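Local coordinates for amino acid adenylation domain-containing protein (Bacillus stratosphericus LAMA 585, PDB 6ULY) that probably selects an alpha-keto acid and activates it with ATP as the acyl adenylate, the first step of a depsipeptide-making nonribosomal peptide synthetase module, at residues D171-F176 with T417-Y422; D69-Q74 with L125-D130; C88-F93 with T163-A168. All coordinates share one frame; numbering follows the deposited sequence.

The three contacts belong to one region of the AMP-binding fold and differ in depth. Interaction 2 is the core one: two neighbouring parallel strands, joined by backbone hydrogen bonds and covered by apolar side chains. Interaction 1 reaches the same seven-stranded sheet nearer the surface, where strand 173-178 and the edge segment 417-422 meet through a lysine ammonium and a ring pair, without direct backbone bonds. Interaction 3 is partly buried and ties the end of helix 78-91 to a loop by a single backbone bond. That helix follows strand 70-74, and Cys88 and Phe93 pack on Val71, while Phe176 of interaction 1 touches Pro70 of interaction 2.

Interaction 1: D171-F176 with T417-Y422; sequences DDSVFF and TMKGYY
Lys419 carries the polar half of this contact, its ammonium NZ giving hydrogen bonds to two acceptors on the 171-176 side. One is the backbone carbonyl of Asp171, with NZ 2.7 Å from its O, in the carbonyl plane and at a C=O...N angle of 158°. The other is the hydroxyl of Ser173, where OG lies 2.8 Å from NZ. A lysine suits the place because its chain is long: CG stands beside the backbone N (chi1 -65°), and from there the chain runs extended, spanning a gap in which the CA atoms of Ser173 and Lys419 remain 8.1 Å apart. Ser173 OG is also bonded to Glu190, and Asp171 makes a salt bridge with Arg194, so the carboxylate of Asp171 is engaged away from the lysine; its OD1 is 6.7 Å from NZ.

Strand 173-178 lies inside a mixed seven-stranded sheet of the AMP-binding fold, and the short, weakly bonded strand 420-421 forms an edge of that sheet. Strand 188-192 runs between them, which explains why side chains do the bridging here.

The aromatic half is a tilted edge-to-face pair. Phe176 directs its CE1-CZ edge at one face of the Tyr422 ring, the centroids 5.0 Å apart and the planes inclined at 54°. CE1 comes within 3.8 Å of Tyr422 CD1, and CZ sits above that face, offset toward the rim. A phenylalanine fits the buried strand position, where its ring also packs on Val94 and Thr96, whereas the partly exposed Tyr422 reaches Leu121 and Cys188.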
# COMPACT_ATOMS: atom_id res chain seq x y z
N ASP A 171 -11.11 18.37 22.71
CA ASP A 171 -11.31 17.52 21.55
C ASP A 171 -10.91 18.20 20.24
O ASP A 171 -10.94 17.54 19.20
CB ASP A 171 -12.77 17.07 21.47
CG ASP A 171 -13.14 16.12 22.59
OD1 ASP A 171 -12.43 15.10 22.76
OD2 ASP A 171 -14.12 16.39 23.31
N ASP A 172 -10.56 19.48 20.28
CA ASP A 172 -10.02 20.13 19.10
C ASP A 172 -8.80 19.38 18.60
O ASP A 172 -8.01 18.85 19.40
CB ASP A 172 -9.65 21.58 19.41
CG ASP A 172 -10.86 22.45 19.67
OD1 ASP A 172 -12.00 21.97 19.47
OD2 ASP A 172 -10.68 23.62 20.08
N SER A 173 -8.64 19.30 17.28
CA SER A 173 -7.42 18.76 16.71
C SER A 173 -6.23 19.64 17.07
O SER A 173 -6.29 20.86 16.91
CB SER A 173 -7.56 18.65 15.20
OG SER A 173 -8.56 17.72 14.84
N VAL A 174 -5.16 19.02 17.55
CA VAL A 174 -3.99 19.76 18.00
C VAL A 174 -2.85 19.71 16.98
O VAL A 174 -2.13 20.69 16.82
CB VAL A 174 -3.52 19.25 19.39
CG1 VAL A 174 -3.00 17.81 19.29
CG2 VAL A 174 -2.46 20.18 19.98
N PHE A 175 -2.69 18.59 16.28
CA PHE A 175 -1.75 18.55 15.16
C PHE A 175 -2.02 17.32 14.31
O PHE A 175 -2.63 16.34 14.75
CB PHE A 175 -0.29 18.56 15.63
CG PHE A 175 0.13 17.35 16.42
CD1 PHE A 175 0.48 16.17 15.79
CD2 PHE A 175 0.19 17.40 17.80
CE1 PHE A 175 0.86 15.06 16.52
CE2 PHE A 175 0.58 16.29 18.53
CZ PHE A 175 0.92 15.12 17.89
N PHE A 176 -1.56 17.39 13.06
CA PHE A 176 -1.42 16.25 12.18
C PHE A 176 0.01 15.71 12.26
O PHE A 176 0.95 16.44 12.55
CB PHE A 176 -1.72 16.62 10.73
CG PHE A 176 -3.13 17.08 10.50
CD1 PHE A 176 -4.17 16.17 10.47
CD2 PHE A 176 -3.41 18.42 10.29
CE1 PHE A 176 -5.47 16.59 10.25
CE2 PHE A 176 -4.70 18.84 10.06
CZ PHE A 176 -5.74 17.92 10.04
N THR A 417 -5.88 7.30 21.35
CA THR A 417 -6.01 7.00 19.93
C THR A 417 -6.34 8.27 19.14
O THR A 417 -7.08 9.14 19.60
CB THR A 417 -7.09 5.95 19.71
OG1 THR A 417 -6.71 4.72 20.35
CG2 THR A 417 -7.30 5.68 18.23
N MET A 418 -5.76 8.37 17.95
CA MET A 418 -6.02 9.49 17.05
C MET A 418 -7.51 9.61 16.75
O MET A 418 -8.29 8.67 16.92
CB MET A 418 -5.26 9.29 15.74
CG MET A 418 -5.63 7.98 15.04
SD MET A 418 -5.10 7.89 13.32
CE MET A 418 -5.73 6.28 12.87
N LYS A 419 -7.90 10.79 16.27
CA LYS A 419 -9.23 10.93 15.68
C LYS A 419 -9.37 10.05 14.44
O LYS A 419 -10.47 9.60 14.12
CB LYS A 419 -9.51 12.38 15.29
CG LYS A 419 -9.59 13.36 16.44
CD LYS A 419 -10.15 14.69 15.95
CE LYS A 419 -10.13 15.75 17.02
NZ LYS A 419 -10.72 17.03 16.54
N GLY A 420 -8.27 9.81 13.73
CA GLY A 420 -8.29 9.03 12.52
C GLY A 420 -7.39 9.62 11.45
O GLY A 420 -6.87 10.73 11.62
N TYR A 421 -7.18 8.88 10.37
CA TYR A 421 -6.46 9.41 9.23
C TYR A 421 -7.31 10.46 8.52
O TYR A 421 -8.50 10.27 8.29
CB TYR A 421 -6.09 8.30 8.25
CG TYR A 421 -5.30 7.17 8.86
CD1 TYR A 421 -4.03 7.39 9.40
CD2 TYR A 421 -5.80 5.87 8.89
CE1 TYR A 421 -3.30 6.37 9.95
CE2 TYR A 421 -5.07 4.84 9.44
CZ TYR A 421 -3.82 5.09 9.96
OH TYR A 421 -3.10 4.06 10.51
N TYR A 422 -6.68 11.58 8.18
CA TYR A 422 -7.40 12.70 7.61
C TYR A 422 -7.91 12.36 6.21
O TYR A 422 -7.16 11.88 5.36
CB TYR A 422 -6.49 13.94 7.57
CG TYR A 422 -7.16 15.23 7.15
CD1 TYR A 422 -8.26 15.72 7.86
CD2 TYR A 422 -6.69 15.96 6.08
CE1 TYR A 422 -8.87 16.91 7.48
CE2 TYR A 422 -7.29 17.15 5.70
CZ TYR A 422 -8.38 17.62 6.40
OH TYR A 422 -8.97 18.79 6.01

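Interaction 2: D69-Q74 with L125-D130; sequences DPVFFQ and LILTDD
Phe72 of strand 70-74 and Ile126 of strand 125-128 pair in register as neighbouring parallel strands, part of a mixed sheet in the AMP-binding fold. Strand 94-97 takes the other edge of 70-74, and strand 150-152 that of 125-128. In the tight middle, Phe72 bonds the neighbouring strand through both its backbone groups: its N donates to Leu125 O at 2.9 Å, and its O accepts Leu127 N at 2.7 Å. Gln74 N then donates to Leu127 O.

Val71, Phe72, Phe73, Ile126 and Leu127 are apolar, as suits strands buried under helices on both faces. On one, Val71 CG1, anti to its backbone N (chi1 -179°), crosses Leu127 obliquely and lies 3.9 Å from its CB; Phe73 has CG1 of Val71 at its ring edge, and helix 78-91 covers this side. On the other, Ile126 CG1 meets Phe72 CB, while Ile126 CG2 lies 3.8 Å from Gln74 CG, the two chains side by side. Helix 109-120 packs here against Phe72 and Gln74.

The pairing opens at the partly exposed Pro70 end. Pro70 O and Leu125 N stand 4.5 Å apart, and a water joins them, donating to the carbonyl and accepting from the amide. At the other end, buried Gln74 bends at chi2 (-72°), turning CD aside; OE1 bonds to Tyr104 and NE2 to Ser99, while NE2 also donates to Phe73 O at 3.0 Å, in the carbonyl plane on a lone pair.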
# COMPACT_ATOMS: atom_id res chain seq x y z
N ASP A 69 -7.16 26.08 10.73
CA ASP A 69 -6.37 25.94 9.52
C ASP A 69 -5.16 25.04 9.78
O ASP A 69 -4.56 25.11 10.86
CB ASP A 69 -5.89 27.30 9.02
CG ASP A 69 -7.01 28.15 8.47
OD1 ASP A 69 -8.14 27.64 8.35
OD2 ASP A 69 -6.76 29.33 8.15
N PRO A 70 -4.80 24.17 8.84
CA PRO A 70 -3.54 23.43 8.97
C PRO A 70 -2.35 24.28 8.57
O PRO A 70 -2.45 25.24 7.80
CB PRO A 70 -3.73 22.25 8.01
CG PRO A 70 -4.67 22.76 6.98
CD PRO A 70 -5.59 23.72 7.68
N VAL A 71 -1.20 23.90 9.11
CA VAL A 71 0.07 24.56 8.82
C VAL A 71 1.11 23.48 8.56
O VAL A 71 1.29 22.58 9.39
CB VAL A 71 0.52 25.48 9.97
CG1 VAL A 71 1.83 26.17 9.61
CG2 VAL A 71 -0.56 26.49 10.29
N PHE A 72 1.80 23.58 7.43
CA PHE A 72 2.71 22.54 6.97
C PHE A 72 4.12 22.87 7.45
O PHE A 72 4.74 23.83 6.96
CB PHE A 72 2.65 22.43 5.45
CG PHE A 72 3.06 21.08 4.92
CD1 PHE A 72 2.11 20.12 4.66
CD2 PHE A 72 4.39 20.79 4.68
CE1 PHE A 72 2.47 18.88 4.17
CE2 PHE A 72 4.76 19.55 4.19
CZ PHE A 72 3.80 18.59 3.93
N PHE A 73 4.64 22.08 8.39
CA PHE A 73 5.95 22.33 8.96
C PHE A 73 7.05 21.71 8.09
O PHE A 73 6.97 20.53 7.73
CB PHE A 73 6.04 21.77 10.38
CG PHE A 73 5.38 22.63 11.42
CD1 PHE A 73 4.39 23.54 11.08
CD2 PHE A 73 5.76 22.54 12.75
CE1 PHE A 73 3.79 24.33 12.04
CE2 PHE A 73 5.16 23.32 13.72
CZ PHE A 73 4.18 24.22 13.36
N GLN A 74 8.08 22.51 7.79
CA GLN A 74 9.25 22.06 7.03
C GLN A 74 10.46 22.76 7.67
O GLN A 74 10.88 23.83 7.22
CB GLN A 74 9.12 22.39 5.55
CG GLN A 74 8.18 21.46 4.80
CD GLN A 74 8.76 20.08 4.61
OE1 GLN A 74 9.39 19.79 3.59
NE2 GLN A 74 8.57 19.21 5.60
N LEU A 125 -0.36 26.85 4.21
CA LEU A 125 0.89 27.59 4.32
C LEU A 125 1.99 26.67 4.80
O LEU A 125 1.81 25.93 5.77
CB LEU A 125 0.73 28.77 5.28
CG LEU A 125 2.02 29.48 5.71
CD1 LEU A 125 2.64 30.21 4.54
CD2 LEU A 125 1.75 30.43 6.86
N ILE A 126 3.13 26.70 4.12
CA ILE A 126 4.30 25.97 4.56
C ILE A 126 5.15 26.89 5.42
O ILE A 126 5.48 28.01 5.01
CB ILE A 126 5.11 25.42 3.36
CG1 ILE A 126 4.22 24.51 2.50
CG2 ILE A 126 6.33 24.67 3.86
CD1 ILE A 126 4.89 24.03 1.22
N LEU A 127 5.48 26.43 6.62
CA LEU A 127 6.27 27.16 7.59
C LEU A 127 7.61 26.47 7.73
O LEU A 127 7.66 25.24 7.89
CB LEU A 127 5.55 27.22 8.93
CG LEU A 127 5.68 28.46 9.80
CD1 LEU A 127 5.30 29.71 9.03
CD2 LEU A 127 4.80 28.30 11.03
N THR A 128 8.70 27.24 7.66
CA THR A 128 10.02 26.65 7.55
C THR A 128 11.05 27.60 8.15
O THR A 128 10.71 28.58 8.82
CB THR A 128 10.34 26.33 6.08
OG1 THR A 128 11.73 25.99 5.95
CG2 THR A 128 10.03 27.53 5.19
N ASP A 129 12.33 27.29 7.92
CA ASP A 129 13.47 28.05 8.38
C ASP A 129 14.00 28.98 7.29
O ASP A 129 13.73 28.80 6.11
CB ASP A 129 14.61 27.11 8.79
CG ASP A 129 14.27 26.30 10.00
OD1 ASP A 129 13.59 26.85 10.89
OD2 ASP A 129 14.67 25.13 10.06
N ASP A 130 14.80 29.95 7.72
CA ASP A 130 15.55 30.75 6.75
C ASP A 130 16.53 29.88 5.97
O ASP A 130 16.75 30.11 4.78
CB ASP A 130 16.28 31.89 7.46
CG ASP A 130 15.36 33.05 7.82
OD1 ASP A 130 14.51 33.43 6.99
OD2 ASP A 130 15.50 33.58 8.94
O HOH W 1 -2.67 27.12 6.01

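Interaction 3: C88-F93 with T163-A168; sequences CVLGGF and TAAHPA
His166 lays its CB beside the last turn of helix 78-91, 3.6 Å from Leu90 O and 3.7 Å from Gly91 O. Its CG is anti to the backbone N (chi1 -180°), and the imidazole continues past Gly91 O and the CA of Gly92, which approach it obliquely. Pro167 CD rests over one face of the same ring, offset toward the rim. ND1 is buried by the contact with no hydrogen-bonding partner in the model, and a sulfate ion, probably from the crystallisation liquor, lies about 4 Å from the side chain.

One backbone bond fastens the loop to the helix: His166 N donates to Leu90 O at 2.8 Å, placed nearly along the C=O axis although the bond is not straight, its N-H...O angle being 139°. A carbonyl near the end of a helix can accept such a bond because the helical ladder is running out.

The helix ends in a Schellman motif, with Gly92 in the positive-phi position (phi 73°) that glycine adopts easily. Weak bonds run back from Phe93 N to Cys88 O and from Gly92 N to Val89 O. Gly92 also faces the His166 side chain closely, its N 4.0 Å from His166 CB, where the lack of a side chain suits the approach. Gly91 O in turn sits 3.2 Å above one face of the Phe93 ring.

Apolar packing is slight. Leu90 CD2 touches Ala165 CB at 4.1 Å, the small methyl fitting beside the leucine, which also packs on Ala53 and Glu54 of helix 46-62. Gln19 NE2 bonds both Val89 O and His166 O, bridging the two segments from helix 18-26.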
# COMPACT_ATOMS: atom_id res chain seq x y z
N CYS A 88 1.19 27.84 16.77
CA CYS A 88 -0.00 27.20 16.23
C CYS A 88 -0.95 26.78 17.34
O CYS A 88 -2.17 26.97 17.23
CB CYS A 88 0.40 26.00 15.37
SG CYS A 88 1.23 26.42 13.82
N VAL A 89 -0.42 26.17 18.40
CA VAL A 89 -1.24 25.84 19.56
C VAL A 89 -1.97 27.08 20.07
O VAL A 89 -3.16 27.02 20.41
CB VAL A 89 -0.37 25.21 20.66
CG1 VAL A 89 -1.14 25.14 21.98
CG2 VAL A 89 0.10 23.83 20.23
N LEU A 90 -1.27 28.22 20.15
CA LEU A 90 -1.91 29.43 20.66
C LEU A 90 -3.00 29.91 19.72
O LEU A 90 -4.07 30.35 20.16
CB LEU A 90 -0.87 30.53 20.88
CG LEU A 90 0.13 30.32 22.00
CD1 LEU A 90 1.10 31.50 22.07
CD2 LEU A 90 -0.57 30.13 23.34
N GLY A 91 -2.76 29.84 18.41
CA GLY A 91 -3.72 30.32 17.45
C GLY A 91 -4.83 29.36 17.10
O GLY A 91 -5.72 29.72 16.32
N GLY A 92 -4.83 28.15 17.66
CA GLY A 92 -5.77 27.14 17.22
C GLY A 92 -5.45 26.57 15.86
O GLY A 92 -6.29 25.89 15.27
N PHE A 93 -4.26 26.84 15.35
CA PHE A 93 -3.82 26.27 14.09
C PHE A 93 -3.33 24.85 14.34
O PHE A 93 -2.89 24.51 15.44
CB PHE A 93 -2.70 27.12 13.49
CG PHE A 93 -2.96 28.60 13.56
CD1 PHE A 93 -4.22 29.11 13.29
CD2 PHE A 93 -1.95 29.49 13.91
CE1 PHE A 93 -4.46 30.47 13.35
CE2 PHE A 93 -2.19 30.84 13.98
CZ PHE A 93 -3.45 31.34 13.70
N THR A 163 -1.10 38.25 22.33
CA THR A 163 -1.47 37.62 23.59
C THR A 163 -2.87 37.04 23.58
O THR A 163 -3.32 36.53 24.61
CB THR A 163 -1.35 38.63 24.73
OG1 THR A 163 -2.29 39.69 24.52
CG2 THR A 163 0.06 39.20 24.80
N ALA A 164 -3.58 37.10 22.45
CA ALA A 164 -4.96 36.62 22.37
C ALA A 164 -4.94 35.17 21.89
O ALA A 164 -5.01 34.89 20.69
CB ALA A 164 -5.78 37.51 21.44
N ALA A 165 -4.84 34.24 22.84
CA ALA A 165 -4.83 32.82 22.51
C ALA A 165 -6.24 32.33 22.21
O ALA A 165 -7.16 32.56 23.00
CB ALA A 165 -4.22 32.01 23.66
N HIS A 166 -6.40 31.67 21.08
CA HIS A 166 -7.69 31.09 20.73
C HIS A 166 -8.12 30.11 21.82
O HIS A 166 -7.33 29.23 22.20
CB HIS A 166 -7.61 30.38 19.39
CG HIS A 166 -8.90 29.76 18.95
ND1 HIS A 166 -9.26 28.47 19.30
CD2 HIS A 166 -9.91 30.24 18.19
CE1 HIS A 166 -10.44 28.19 18.78
NE2 HIS A 166 -10.86 29.25 18.10
N PRO A 167 -9.35 30.21 22.34
CA PRO A 167 -9.78 29.26 23.37
C PRO A 167 -10.01 27.89 22.75
O PRO A 167 -10.87 27.73 21.88
CB PRO A 167 -11.07 29.88 23.90
CG PRO A 167 -11.64 30.59 22.71
CD PRO A 167 -10.46 31.07 21.89
N ALA A 168 -9.24 26.91 23.19
CA ALA A 168 -9.28 25.57 22.62
C ALA A 168 -10.06 24.63 23.53
O ALA A 168 -10.07 24.79 24.76
CB ALA A 168 -7.87 25.02 22.40